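Local coordinates for porin (Acinetobacter baumannii AB307-0294, PDB 5DL7), which probably forms a diffusion channel for small solutes across the outer membrane, as a beta-barrel porin of the OprD family that also binds calcium, at residues K220-Q225 with K257-V262; H187-A192 with G289-P294; S197-G202 with H216-D221; Y177-T182 with A192-S197. All coordinates share one frame; numbering follows the deposited sequence.

Interactions 2, 3 and 4 each lie on the same side of the chain's centre as interaction 1, and interactions 2 and 4 draw on the loop between strands 159-170 and 198-206. Interaction 4 is a short hairpin within that loop. Ser197 carries the chain from it into interaction 3, the pairing of barrel strands 198-206 and 210-219, their centres about 12 Å apart. Strand 223-235 follows, and its start belongs to interaction 1, about 11 Å from interaction 3 between centres. Interaction 2 joins the turn of the interaction 4 hairpin to residues 289-294, about 10 Å from interaction 1, centre to centre. Loops distant in sequence are thereby tied to the barrel wall and to one another, beside a calcium site.

Interaction 1 (K220-Q225 with K257-V262); sequences KDIYQQ and KKIGEV. With CA (calcium ion), chain B.
Asp221 and Lys258 make the one direct hydrogen bond between these segments: Lys258 N donates to Asp221 O at 2.8 Å, with an N-H...O angle of 171°. The acceptor precedes a classic beta bulge at the start of strand 223-235, where Ile222 and Tyr223 both face Leu219, and the donor sits in a type I turn from Lys257 to Gly260. The tight part is aliphatic. Ile222 CG2 lies 3.6 Å from Ile259 CD1 and also touches Ile259 CG1 and CG2, the two side chains crossing at about a right angle. Ile259 CG1 stands between its backbone N and carbonyl carbon (chi1 68°), and CD1 continues from it to the Ile222 methyl. The Lys258 chain, extended beyond CG, runs past Ile222 CG1 and brings CE to 4.0 Å from Asp221 CB. Its NZ does not meet the Asp221 carboxylate: NZ bonds Thr194 O, while Asp221 OD1 accepts from Ser256 N.

Toward Val262 the direct packing is looser, Tyr223 CB and Val262 CG1 being 4.4 Å apart. Between the backbones one water donates to Ile222 O and Gly260 O and accepts from Ile259 N. On the exposed side, Glu261 grips a calcium ion with both carboxylate oxygens, OE1 at 2.5 Å and OE2 at 2.4 Å, joined by Glu253 and four waters; one of these waters also donates to Val262 O. The contact thus lies between the start of strand 223-235 and the loop joining strands 240-253 and 263-275, with Ala193 of strand 193-194 packed against Ile222 and Ile259.

Interaction 2 (H187-A192 with G289-P294); sequences HRFNKA and GSTGLP
Phe189 pushes the far end of its ring against Thr291, Gly292 and Pro294, making a loop-to-loop contact of the porin beta-barrel. The first loop is the turn of the hairpin of strands 181-182 and 193-194; the second follows barrel strand 278-288. Thr291 OG1 meets the ring at its edge, 3.5 Å from Phe189 CE1, whereas Pro294 CB approaches obliquely, 3.7 Å from Phe189 CZ. Both side chains cross the phenyl group at about a right angle. One ring face carries Arg188 CG, 3.4 Å above the plane and offset toward the rim.

Arg188 runs beside the same loop, its CD 3.8 Å from Gly292 CA. Gly292, having no side chain, lets CD come this close. The arginine chain bends at chi3, and NH1 donates to Leu293 O in a long bond of 3.3 Å, lying in the carbonyl plane but with the oxygen 23° out of the guanidinium plane. The guanidinium has further partners, Asp311 in a salt bridge with NH1 and Asn314 bonded to NH2, so its charge is probably balanced within this buried contact. A water links the backbones, donating to Arg188 O and accepting from Gly292 N. Thr291 OG1, which is also hydrogen-bonded to Asp263 N, donates to Gly292 O at 2.9 Å, on a lone pair of that carbonyl.

Interaction 3 (S197-G202 with H216-D221); sequences SFYTLG and HAELKD
Tyr199 and His216 meet diagonally across two antiparallel strands of the barrel wall, on the sheet face they share with Leu201 and Glu218. Tyr199 CG stands between its backbone N and carbonyl carbon (chi1 80°), and the ring leans over the neighbouring strand. His216 has CG anti to its backbone N, and its NE2 donates to Tyr199 OH at 3.1 Å. The hydroxyl oxygen lies only 4° out of the imidazole plane, although the bond is bent, with an N-H...O angle of 138°. The two rings are oblique to each other, and Glu218 CB comes within 3.5 Å of Tyr199 CE2. Leu201 CD2 reaches the imidazole edge.

Phe198, Thr200, Ala217 and Leu219 occupy the other face. Phe198 CZ rests 3.6 Å from Ala217 CB, while Leu219 CB sits in plane at the ring's edge, near CD2. Thr200 OG1, anti to its own backbone N (chi1 -168°), bonds His216 O at 2.7 Å from above the carbonyl plane. Leu201 N uses that same oxygen nearly in line with its C=O.

Paired backbone bonds join Tyr199 to Glu218 and Leu201 to His216, and Lys220 N to Ser197 O (3.0 Å) carries the ladder beyond the strand ends. The neighbours 159-170 and 223-235 continue the wall. His216 O is gripped by two donors and Thr200 OG1 also bonds Thr133 OG1, so these two polar atoms beside the buried apolar side chains both have partners. The NE2 bond is consistent with a proton on that nitrogen, and together with the ND1 bond to Gln226 it probably fixes the rotation of the imidazole.

Interaction 4 (Y177-T182 with A192-S197); sequences YTDVGT and AATTDS
Gly181 and Thr194 form a non-hydrogen-bonded antiparallel pair with CA atoms 4.0 Å apart, at the heart of a small beta hairpin in the loop between barrel strands 159-170 and 198-206. Next to this pair, Thr182 N donates to Ala193 O at 3.0 Å and Thr195 N to Val180 O at 2.9 Å. The return bond from Ala193 N to Thr182 O is weak. The absence of a side chain on Gly181 permits this closeness: a CB would clash with Ala193 O and Thr194 CA, and Gly181 CA instead makes a CA-H...O contact with that oxygen.

Asp179 CB packs against Thr194 CB at 3.7 Å and also nears Thr195 O. Val180 CG2, set between its backbone N and carbonyl carbon, lies over the backbone of the partner segment near Thr195 O and Ser197 C, and meets Thr195 CG2 at 4.1 Å. The polar ends of Thr195 and Asp196 find partners on Lys220: Thr195 OG1 bonds Lys220 O, and Asp196 OD1 forms a salt bridge with Lys220 NZ. Leu219 packs on Val180, Thr182 and Thr195. At the turn end, Ala192 CB sits 3.4 Å from Thr182 O.

Interaction 1 (K220-Q225 with K257-V262)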
loop_
_atom_site.group_PDB
_atom_site.type_symbol
_atom_site.label_atom_id
_atom_site.label_comp_id
_atom_site.label_asym_id
_atom_site.label_seq_id
_atom_site.Cartn_x
_atom_site.Cartn_y
_atom_site.Cartn_z
ATOM N N LYS A 220 -10.571 12.378 12.848
ATOM C CA LYS A 220 -11.238 13.224 13.895
ATOM C C LYS A 220 -10.537 12.979 15.253
ATOM O O LYS A 220 -10.334 11.826 15.662
ATOM C CB LYS A 220 -12.669 12.832 14.026
ATOM C CG LYS A 220 -13.384 13.737 15.056
ATOM C CD LYS A 220 -14.803 13.308 15.092
ATOM C CE LYS A 220 -15.627 14.034 16.162
ATOM N NZ LYS A 220 -16.579 12.918 16.514
ATOM N N ASP A 221 -10.086 14.055 15.913
ATOM C CA ASP A 221 -9.463 14.056 17.272
ATOM C C ASP A 221 -8.126 13.376 17.271
ATOM O O ASP A 221 -7.594 13.053 18.363
ATOM C CB ASP A 221 -10.487 13.400 18.234
ATOM C CG ASP A 221 -11.615 14.274 18.562
ATOM O OD1 ASP A 221 -11.453 15.471 18.775
ATOM O OD2 ASP A 221 -12.736 13.724 18.687
ATOM N N ILE A 222 -7.485 13.145 16.118
ATOM C CA ILE A 222 -6.207 12.536 15.986
ATOM C C ILE A 222 -5.227 13.404 15.223
ATOM O O ILE A 222 -4.309 13.922 15.782
ATOM C CB ILE A 222 -6.223 11.082 15.486
ATOM C CG1 ILE A 222 -7.163 10.227 16.425
ATOM C CG2 ILE A 222 -4.828 10.531 15.493
ATOM C CD1 ILE A 222 -7.258 8.791 15.977
ATOM N N TYR A 223 -5.480 13.600 13.942
ATOM C CA TYR A 223 -4.548 14.447 13.138
ATOM C C TYR A 223 -5.295 15.103 11.976
ATOM O O TYR A 223 -6.314 14.562 11.504
ATOM C CB TYR A 223 -3.317 13.757 12.686
ATOM C CG TYR A 223 -3.491 12.676 11.674
ATOM C CD1 TYR A 223 -3.735 13.021 10.319
ATOM C CD2 TYR A 223 -3.445 11.345 11.926
ATOM C CE1 TYR A 223 -3.874 12.022 9.376
ATOM C CE2 TYR A 223 -3.552 10.344 10.970
ATOM C CZ TYR A 223 -3.828 10.605 9.700
ATOM O OH TYR A 223 -4.007 9.690 8.705
ATOM N N GLN A 224 -4.672 16.185 11.483
ATOM C CA GLN A 224 -4.993 16.763 10.138
ATOM C C GLN A 224 -3.751 16.588 9.305
ATOM O O GLN A 224 -2.632 16.727 9.807
ATOM C CB GLN A 224 -5.407 18.255 10.208
ATOM C CG GLN A 224 -6.747 18.350 10.800
ATOM C CD GLN A 224 -7.208 19.799 10.942
ATOM O OE1 GLN A 224 -8.099 20.155 11.868
ATOM N NE2 GLN A 224 -6.623 20.632 10.135
ATOM N N GLN A 225 -3.924 16.363 8.018
ATOM C CA GLN A 225 -2.826 16.082 7.121
ATOM C C GLN A 225 -3.080 16.721 5.716
ATOM O O GLN A 225 -4.198 16.570 5.260
ATOM C CB GLN A 225 -2.530 14.625 7.057
ATOM C CG GLN A 225 -1.406 14.198 6.156
ATOM C CD GLN A 225 -1.215 12.688 6.275
ATOM O OE1 GLN A 225 -1.853 11.900 5.586
ATOM N NE2 GLN A 225 -0.307 12.303 7.207
ATOM N N LYS A 257 -6.739 15.294 20.548
ATOM C CA LYS A 257 -5.395 14.740 20.332
ATOM C C LYS A 257 -5.115 13.425 20.965
ATOM O O LYS A 257 -4.212 13.205 21.840
ATOM C CB LYS A 257 -4.293 15.771 20.608
ATOM C CG LYS A 257 -4.353 16.409 21.852
ATOM C CD LYS A 257 -3.073 17.313 22.074
ATOM C CE LYS A 257 -3.149 17.983 23.411
ATOM N NZ LYS A 257 -4.057 19.117 23.367
ATOM N N LYS A 258 -5.869 12.447 20.483
ATOM C CA LYS A 258 -5.844 11.123 21.184
ATOM C C LYS A 258 -4.534 10.474 21.157
ATOM O O LYS A 258 -4.260 9.550 21.970
ATOM C CB LYS A 258 -6.854 10.224 20.488
ATOM C CG LYS A 258 -8.274 10.688 20.696
ATOM C CD LYS A 258 -9.218 9.693 20.015
ATOM C CE LYS A 258 -10.612 10.000 20.431
ATOM N NZ LYS A 258 -11.481 8.940 19.816
ATOM N N ILE A 259 -3.615 10.753 20.239
ATOM C CA ILE A 259 -2.266 10.093 20.114
ATOM C C ILE A 259 -1.135 11.094 20.578
ATOM O O ILE A 259 0.026 10.775 20.514
ATOM C CB ILE A 259 -1.909 9.400 18.817
ATOM C CG1 ILE A 259 -1.742 10.432 17.632
ATOM C CG2 ILE A 259 -3.067 8.438 18.413
ATOM C CD1 ILE A 259 -1.397 9.822 16.328
ATOM N N GLY A 260 -1.572 12.137 21.105
ATOM C CA GLY A 260 -0.691 13.225 21.572
ATOM C C GLY A 260 -0.246 14.179 20.488
ATOM O O GLY A 260 -0.894 14.281 19.417
ATOM N N GLU A 261 0.890 14.811 20.700
ATOM C CA GLU A 261 1.516 15.674 19.709
ATOM C C GLU A 261 1.769 14.981 18.412
ATOM O O GLU A 261 2.271 13.874 18.351
ATOM C CB GLU A 261 2.735 16.283 20.276
ATOM C CG GLU A 261 3.519 17.257 19.415
ATOM C CD GLU A 261 2.716 18.550 19.097
ATOM O OE1 GLU A 261 1.710 18.874 19.735
ATOM O OE2 GLU A 261 3.312 19.345 18.243
ATOM N N VAL A 262 1.432 15.680 17.307
ATOM C CA VAL A 262 1.770 15.227 15.973
ATOM C C VAL A 262 2.348 16.442 15.277
ATOM O O VAL A 262 1.710 17.475 15.209
ATOM C CB VAL A 262 0.500 14.722 15.196
ATOM C CG1 VAL A 262 0.860 14.363 13.744
ATOM C CG2 VAL A 262 -0.178 13.578 15.911
HETATM CA CA CA B . 1.255 20.626 17.981
HETATM O O HOH W 1 -3.361 13.318 18.463
HETATM O O HOH W 2 1.792 20.165 15.687
HETATM O O HOH W 3 2.976 22.377 17.805
HETATM O O HOH W 4 -0.094 22.297 16.959
HETATM O O HOH W 5 1.061 22.014 19.949
#

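Interaction 2 (H187-A192 with G289-P294)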
loop_
_atom_site.group_PDB
_atom_site.type_symbol
_atom_site.label_atom_id
_atom_site.label_comp_id
_atom_site.label_asym_id
_atom_site.label_seq_id
_atom_site.Cartn_x
_atom_site.Cartn_y
_atom_site.Cartn_z
ATOM N N HIS A 187 6.575 3.069 18.576
ATOM C CA HIS A 187 6.180 4.026 19.607
ATOM C C HIS A 187 6.301 5.487 19.163
ATOM O O HIS A 187 6.632 6.353 20.049
ATOM C CB HIS A 187 6.966 3.790 20.859
ATOM C CG HIS A 187 6.904 2.395 21.400
ATOM N ND1 HIS A 187 5.806 1.976 22.064
ATOM C CD2 HIS A 187 7.697 1.257 21.232
ATOM C CE1 HIS A 187 5.901 0.688 22.405
ATOM N NE2 HIS A 187 7.040 0.230 21.894
ATOM N N ARG A 188 5.926 5.748 17.960
ATOM C CA ARG A 188 6.010 7.074 17.317
ATOM C C ARG A 188 5.168 8.147 18.015
ATOM O O ARG A 188 5.561 9.333 18.213
ATOM C CB ARG A 188 5.634 6.925 15.864
ATOM C CG ARG A 188 5.732 8.096 14.978
ATOM C CD ARG A 188 5.551 7.609 13.515
ATOM N NE ARG A 188 6.605 6.725 13.101
ATOM C CZ ARG A 188 6.685 5.988 11.960
ATOM N NH1 ARG A 188 5.676 6.014 11.122
ATOM N NH2 ARG A 188 7.605 5.218 11.655
ATOM N N PHE A 189 4.007 7.682 18.498
ATOM C CA PHE A 189 3.021 8.450 19.186
ATOM C C PHE A 189 2.668 7.856 20.526
ATOM O O PHE A 189 3.290 6.866 20.968
ATOM C CB PHE A 189 1.793 8.647 18.262
ATOM C CG PHE A 189 2.081 9.157 16.910
ATOM C CD1 PHE A 189 2.471 10.505 16.700
ATOM C CD2 PHE A 189 2.104 8.335 15.831
ATOM C CE1 PHE A 189 2.838 10.976 15.448
ATOM C CE2 PHE A 189 2.394 8.820 14.541
ATOM C CZ PHE A 189 2.774 10.086 14.347
ATOM N N ASN A 190 1.704 8.460 21.250
ATOM C CA ASN A 190 1.445 8.032 22.614
ATOM C C ASN A 190 0.795 6.661 22.619
ATOM O O ASN A 190 0.900 5.975 23.702
ATOM C CB ASN A 190 0.419 8.923 23.342
ATOM C CG ASN A 190 0.909 10.364 23.710
ATOM O OD1 ASN A 190 2.052 10.530 23.748
ATOM N ND2 ASN A 190 0.024 11.142 24.048
ATOM N N LYS A 191 0.005 6.299 21.619
ATOM C CA LYS A 191 -0.728 5.019 21.583
ATOM C C LYS A 191 -1.243 4.851 20.208
ATOM O O LYS A 191 -1.233 5.831 19.473
ATOM C CB LYS A 191 -1.878 5.100 22.622
ATOM C CG LYS A 191 -2.953 6.201 22.336
ATOM C CD LYS A 191 -4.041 6.190 23.416
ATOM C CE LYS A 191 -4.885 4.970 23.315
ATOM N NZ LYS A 191 -5.793 5.078 24.466
ATOM N N ALA A 192 -1.744 3.671 19.908
ATOM C CA ALA A 192 -2.602 3.478 18.721
ATOM C C ALA A 192 -3.997 3.955 19.186
ATOM O O ALA A 192 -4.406 3.739 20.350
ATOM C CB ALA A 192 -2.616 1.990 18.354
ATOM N N GLY A 289 10.422 17.717 12.007
ATOM C CA GLY A 289 9.421 17.972 13.022
ATOM C C GLY A 289 9.543 17.081 14.267
ATOM O O GLY A 289 10.437 16.277 14.299
ATOM N N SER A 290 8.720 17.382 15.237
ATOM C CA SER A 290 8.817 16.666 16.575
ATOM C C SER A 290 8.442 15.201 16.552
ATOM O O SER A 290 8.804 14.482 17.505
ATOM C CB SER A 290 7.880 17.334 17.608
ATOM O OG SER A 290 8.267 18.672 17.710
ATOM N N THR A 291 7.765 14.737 15.561
ATOM C CA THR A 291 7.342 13.349 15.391
ATOM C C THR A 291 7.623 12.757 14.111
ATOM O O THR A 291 7.835 13.512 13.127
ATOM C CB THR A 291 5.843 13.173 15.798
ATOM O OG1 THR A 291 4.941 13.670 14.700
ATOM C CG2 THR A 291 5.460 13.819 17.071
ATOM N N GLY A 292 7.371 11.476 13.952
ATOM C CA GLY A 292 7.355 10.874 12.676
ATOM C C GLY A 292 6.015 11.117 12.005
ATOM O O GLY A 292 5.135 11.792 12.449
ATOM N N LEU A 293 5.880 10.487 10.855
ATOM C CA LEU A 293 4.733 10.615 9.966
ATOM C C LEU A 293 3.510 9.729 10.412
ATOM O O LEU A 293 3.681 8.542 10.540
ATOM C CB LEU A 293 5.060 10.139 8.554
ATOM C CG LEU A 293 4.002 10.221 7.460
ATOM C CD1 LEU A 293 3.584 11.641 7.172
ATOM C CD2 LEU A 293 4.406 9.424 6.245
ATOM N N PRO A 294 2.393 10.333 10.660
ATOM C CA PRO A 294 1.152 9.516 10.881
ATOM C C PRO A 294 0.461 9.147 9.609
ATOM O O PRO A 294 0.518 9.846 8.605
ATOM C CB PRO A 294 0.195 10.418 11.700
ATOM C CG PRO A 294 0.555 11.817 11.114
ATOM C CD PRO A 294 2.033 11.778 10.759
HETATM O O HOH W 6 7.655 10.264 16.573
#

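Interaction 3 (S197-G202 with H216-D221)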
loop_
_atom_site.group_PDB
_atom_site.type_symbol
_atom_site.label_atom_id
_atom_site.label_comp_id
_atom_site.label_asym_id
_atom_site.label_seq_id
_atom_site.Cartn_x
_atom_site.Cartn_y
_atom_site.Cartn_z
ATOM N N SER A 197 -14.501 9.042 12.752
ATOM C CA SER A 197 -14.604 9.441 11.361
ATOM C C SER A 197 -13.327 9.998 10.784
ATOM O O SER A 197 -12.445 10.435 11.483
ATOM C CB SER A 197 -15.819 10.331 11.191
ATOM O OG SER A 197 -15.448 11.607 11.595
ATOM N N PHE A 198 -13.260 9.936 9.439
ATOM C CA PHE A 198 -12.117 10.384 8.681
ATOM C C PHE A 198 -12.745 11.030 7.415
ATOM O O PHE A 198 -13.651 10.459 6.786
ATOM C CB PHE A 198 -11.217 9.257 8.311
ATOM C CG PHE A 198 -10.088 9.614 7.373
ATOM C CD1 PHE A 198 -10.325 9.491 6.016
ATOM C CD2 PHE A 198 -8.860 10.150 7.763
ATOM C CE1 PHE A 198 -9.377 9.952 5.098
ATOM C CE2 PHE A 198 -7.834 10.438 6.816
ATOM C CZ PHE A 198 -8.107 10.334 5.473
ATOM N N TYR A 199 -12.204 12.166 7.041
ATOM C CA TYR A 199 -12.579 12.713 5.737
ATOM C C TYR A 199 -11.342 13.253 5.005
ATOM O O TYR A 199 -10.298 13.614 5.615
ATOM C CB TYR A 199 -13.595 13.758 5.843
ATOM C CG TYR A 199 -13.185 15.073 6.201
ATOM C CD1 TYR A 199 -12.824 16.017 5.236
ATOM C CD2 TYR A 199 -13.217 15.538 7.491
ATOM C CE1 TYR A 199 -12.238 17.237 5.573
ATOM C CE2 TYR A 199 -12.686 16.823 7.805
ATOM C CZ TYR A 199 -12.211 17.666 6.863
ATOM O OH TYR A 199 -11.620 18.914 7.231
ATOM N N THR A 200 -11.444 13.184 3.659
ATOM C CA THR A 200 -10.369 13.755 2.821
ATOM C C THR A 200 -11.029 14.325 1.537
ATOM O O THR A 200 -12.051 13.811 1.098
ATOM C CB THR A 200 -9.225 12.749 2.510
ATOM O OG1 THR A 200 -8.079 13.422 1.941
ATOM C CG2 THR A 200 -9.706 11.654 1.680
ATOM N N LEU A 201 -10.424 15.404 1.044
ATOM C CA LEU A 201 -10.838 15.917 -0.257
ATOM C C LEU A 201 -9.644 16.581 -0.978
ATOM O O LEU A 201 -8.667 17.006 -0.408
ATOM C CB LEU A 201 -11.984 16.845 -0.106
ATOM C CG LEU A 201 -11.749 18.185 0.354
ATOM C CD1 LEU A 201 -13.105 18.962 0.334
ATOM C CD2 LEU A 201 -11.212 18.166 1.785
ATOM N N GLY A 202 -9.722 16.540 -2.318
ATOM C CA GLY A 202 -8.690 17.226 -3.083
ATOM C C GLY A 202 -8.851 16.895 -4.554
ATOM O O GLY A 202 -9.941 16.583 -5.065
ATOM N N HIS A 216 -6.329 17.331 1.342
ATOM C CA HIS A 216 -6.460 17.603 2.778
ATOM C C HIS A 216 -7.262 16.459 3.457
ATOM O O HIS A 216 -8.188 15.963 2.885
ATOM C CB HIS A 216 -7.156 18.981 3.077
ATOM C CG HIS A 216 -7.598 19.132 4.510
ATOM N ND1 HIS A 216 -6.713 19.412 5.527
ATOM C CD2 HIS A 216 -8.793 18.917 5.097
ATOM C CE1 HIS A 216 -7.358 19.402 6.674
ATOM N NE2 HIS A 216 -8.625 19.191 6.450
ATOM N N ALA A 217 -6.884 16.121 4.656
ATOM C CA ALA A 217 -7.523 15.027 5.408
ATOM C C ALA A 217 -7.570 15.402 6.926
ATOM O O ALA A 217 -6.714 16.114 7.462
ATOM C CB ALA A 217 -6.797 13.729 5.320
ATOM N N GLU A 218 -8.615 14.884 7.552
ATOM C CA GLU A 218 -8.777 14.967 9.001
ATOM C C GLU A 218 -9.217 13.595 9.483
ATOM O O GLU A 218 -10.311 13.148 9.179
ATOM C CB GLU A 218 -9.702 16.068 9.424
ATOM C CG GLU A 218 -9.822 16.112 10.944
ATOM C CD GLU A 218 -10.831 17.158 11.414
ATOM O OE1 GLU A 218 -10.634 18.289 11.098
ATOM O OE2 GLU A 218 -11.872 16.767 11.885
ATOM N N LEU A 219 -8.412 13.052 10.442
ATOM C CA LEU A 219 -8.863 11.868 11.253
ATOM C C LEU A 219 -9.270 12.451 12.594
ATOM O O LEU A 219 -8.420 13.007 13.339
ATOM C CB LEU A 219 -7.686 10.930 11.411
ATOM C CG LEU A 219 -7.871 9.664 12.197
ATOM C CD1 LEU A 219 -8.929 8.783 11.531
ATOM C CD2 LEU A 219 -6.592 8.906 12.359
ATOM N N LYS A 220 -10.571 12.378 12.848
ATOM C CA LYS A 220 -11.238 13.224 13.895
ATOM C C LYS A 220 -10.537 12.979 15.253
ATOM O O LYS A 220 -10.334 11.826 15.662
ATOM C CB LYS A 220 -12.669 12.832 14.026
ATOM C CG LYS A 220 -13.384 13.737 15.056
ATOM C CD LYS A 220 -14.803 13.308 15.092
ATOM C CE LYS A 220 -15.627 14.034 16.162
ATOM N NZ LYS A 220 -16.579 12.918 16.514
ATOM N N ASP A 221 -10.086 14.055 15.913
ATOM C CA ASP A 221 -9.463 14.056 17.272
ATOM C C ASP A 221 -8.126 13.376 17.271
ATOM O O ASP A 221 -7.594 13.053 18.363
ATOM C CB ASP A 221 -10.487 13.400 18.234
ATOM C CG ASP A 221 -11.615 14.274 18.562
ATOM O OD1 ASP A 221 -11.453 15.471 18.775
ATOM O OD2 ASP A 221 -12.736 13.724 18.687
#

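Interaction 4 (Y177-T182 with A192-S197)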
loop_
_atom_site.group_PDB
_atom_site.type_symbol
_atom_site.label_atom_id
_atom_site.label_comp_id
_atom_site.label_asym_id
_atom_site.label_seq_id
_atom_site.Cartn_x
_atom_site.Cartn_y
_atom_site.Cartn_z
ATOM N N TYR A 177 -15.681 -5.055 10.422
ATOM C CA TYR A 177 -15.433 -3.601 10.443
ATOM C C TYR A 177 -15.168 -3.123 11.782
ATOM O O TYR A 177 -15.866 -3.541 12.734
ATOM C CB TYR A 177 -16.605 -2.840 9.835
ATOM C CG TYR A 177 -16.543 -2.786 8.400
ATOM C CD1 TYR A 177 -15.676 -1.758 7.893
ATOM C CD2 TYR A 177 -17.119 -3.645 7.626
ATOM C CE1 TYR A 177 -15.550 -1.635 6.619
ATOM C CE2 TYR A 177 -17.004 -3.495 6.217
ATOM C CZ TYR A 177 -16.212 -2.492 5.796
ATOM O OH TYR A 177 -15.810 -2.072 4.476
ATOM N N THR A 178 -14.196 -2.250 11.934
ATOM C CA THR A 178 -13.765 -1.702 13.199
ATOM C C THR A 178 -13.635 -0.177 12.988
ATOM O O THR A 178 -13.779 0.352 11.864
ATOM C CB THR A 178 -12.485 -2.334 13.673
ATOM O OG1 THR A 178 -11.418 -2.258 12.653
ATOM C CG2 THR A 178 -12.615 -3.893 13.967
ATOM N N ASP A 179 -13.379 0.566 14.048
ATOM C CA ASP A 179 -13.259 2.021 13.903
ATOM C C ASP A 179 -11.955 2.397 13.175
ATOM O O ASP A 179 -10.850 1.769 13.347
ATOM C CB ASP A 179 -13.319 2.697 15.277
ATOM C CG ASP A 179 -14.722 2.665 15.882
ATOM O OD1 ASP A 179 -15.697 2.284 15.278
ATOM O OD2 ASP A 179 -14.799 3.005 17.007
ATOM N N VAL A 180 -12.050 3.462 12.413
ATOM C CA VAL A 180 -10.839 4.007 11.770
ATOM C C VAL A 180 -9.867 4.551 12.881
ATOM O O VAL A 180 -10.263 4.902 13.975
ATOM C CB VAL A 180 -11.175 5.121 10.710
ATOM C CG1 VAL A 180 -12.147 4.553 9.689
ATOM C CG2 VAL A 180 -11.948 6.319 11.346
ATOM N N GLY A 181 -8.630 4.633 12.540
ATOM C CA GLY A 181 -7.616 5.105 13.448
ATOM C C GLY A 181 -6.234 4.909 12.962
ATOM O O GLY A 181 -5.997 4.888 11.771
ATOM N N THR A 182 -5.278 4.824 13.884
ATOM C CA THR A 182 -3.854 4.742 13.606
ATOM C C THR A 182 -3.244 3.581 14.338
ATOM O O THR A 182 -3.750 3.190 15.408
ATOM C CB THR A 182 -3.047 5.993 14.106
ATOM O OG1 THR A 182 -3.398 6.235 15.499
ATOM C CG2 THR A 182 -3.482 7.171 13.348
ATOM N N ALA A 192 -1.744 3.671 19.908
ATOM C CA ALA A 192 -2.602 3.478 18.721
ATOM C C ALA A 192 -3.997 3.955 19.186
ATOM O O ALA A 192 -4.406 3.739 20.350
ATOM C CB ALA A 192 -2.616 1.990 18.354
ATOM N N ALA A 193 -4.787 4.608 18.372
ATOM C CA ALA A 193 -6.064 5.116 18.730
ATOM C C ALA A 193 -7.084 4.940 17.645
ATOM O O ALA A 193 -6.769 4.823 16.488
ATOM C CB ALA A 193 -6.014 6.603 19.057
ATOM N N THR A 194 -8.341 4.956 18.051
ATOM C CA THR A 194 -9.406 4.888 17.074
ATOM C C THR A 194 -10.306 6.098 17.282
ATOM O O THR A 194 -10.371 6.765 18.330
ATOM C CB THR A 194 -10.209 3.606 17.097
ATOM O OG1 THR A 194 -10.808 3.566 18.389
ATOM C CG2 THR A 194 -9.384 2.347 16.880
ATOM N N THR A 195 -11.150 6.321 16.296
ATOM C CA THR A 195 -12.074 7.440 16.320
ATOM C C THR A 195 -13.285 7.199 15.447
ATOM O O THR A 195 -13.362 6.170 14.802
ATOM C CB THR A 195 -11.259 8.768 15.907
ATOM O OG1 THR A 195 -12.022 9.930 16.233
ATOM C CG2 THR A 195 -10.912 8.722 14.451
ATOM N N ASP A 196 -14.181 8.138 15.362
ATOM C CA ASP A 196 -15.311 7.758 14.609
ATOM C C ASP A 196 -15.443 8.242 13.213
ATOM O O ASP A 196 -16.531 8.022 12.608
ATOM C CB ASP A 196 -16.520 7.992 15.279
ATOM C CG ASP A 196 -16.668 9.320 15.661
ATOM O OD1 ASP A 196 -16.109 10.218 15.117
ATOM O OD2 ASP A 196 -17.321 9.414 16.768
ATOM N N SER A 197 -14.501 9.042 12.752
ATOM C CA SER A 197 -14.604 9.441 11.361
ATOM C C SER A 197 -13.327 9.998 10.784
ATOM O O SER A 197 -12.445 10.435 11.483
ATOM C CB SER A 197 -15.819 10.331 11.191
ATOM O OG SER A 197 -15.448 11.607 11.595
#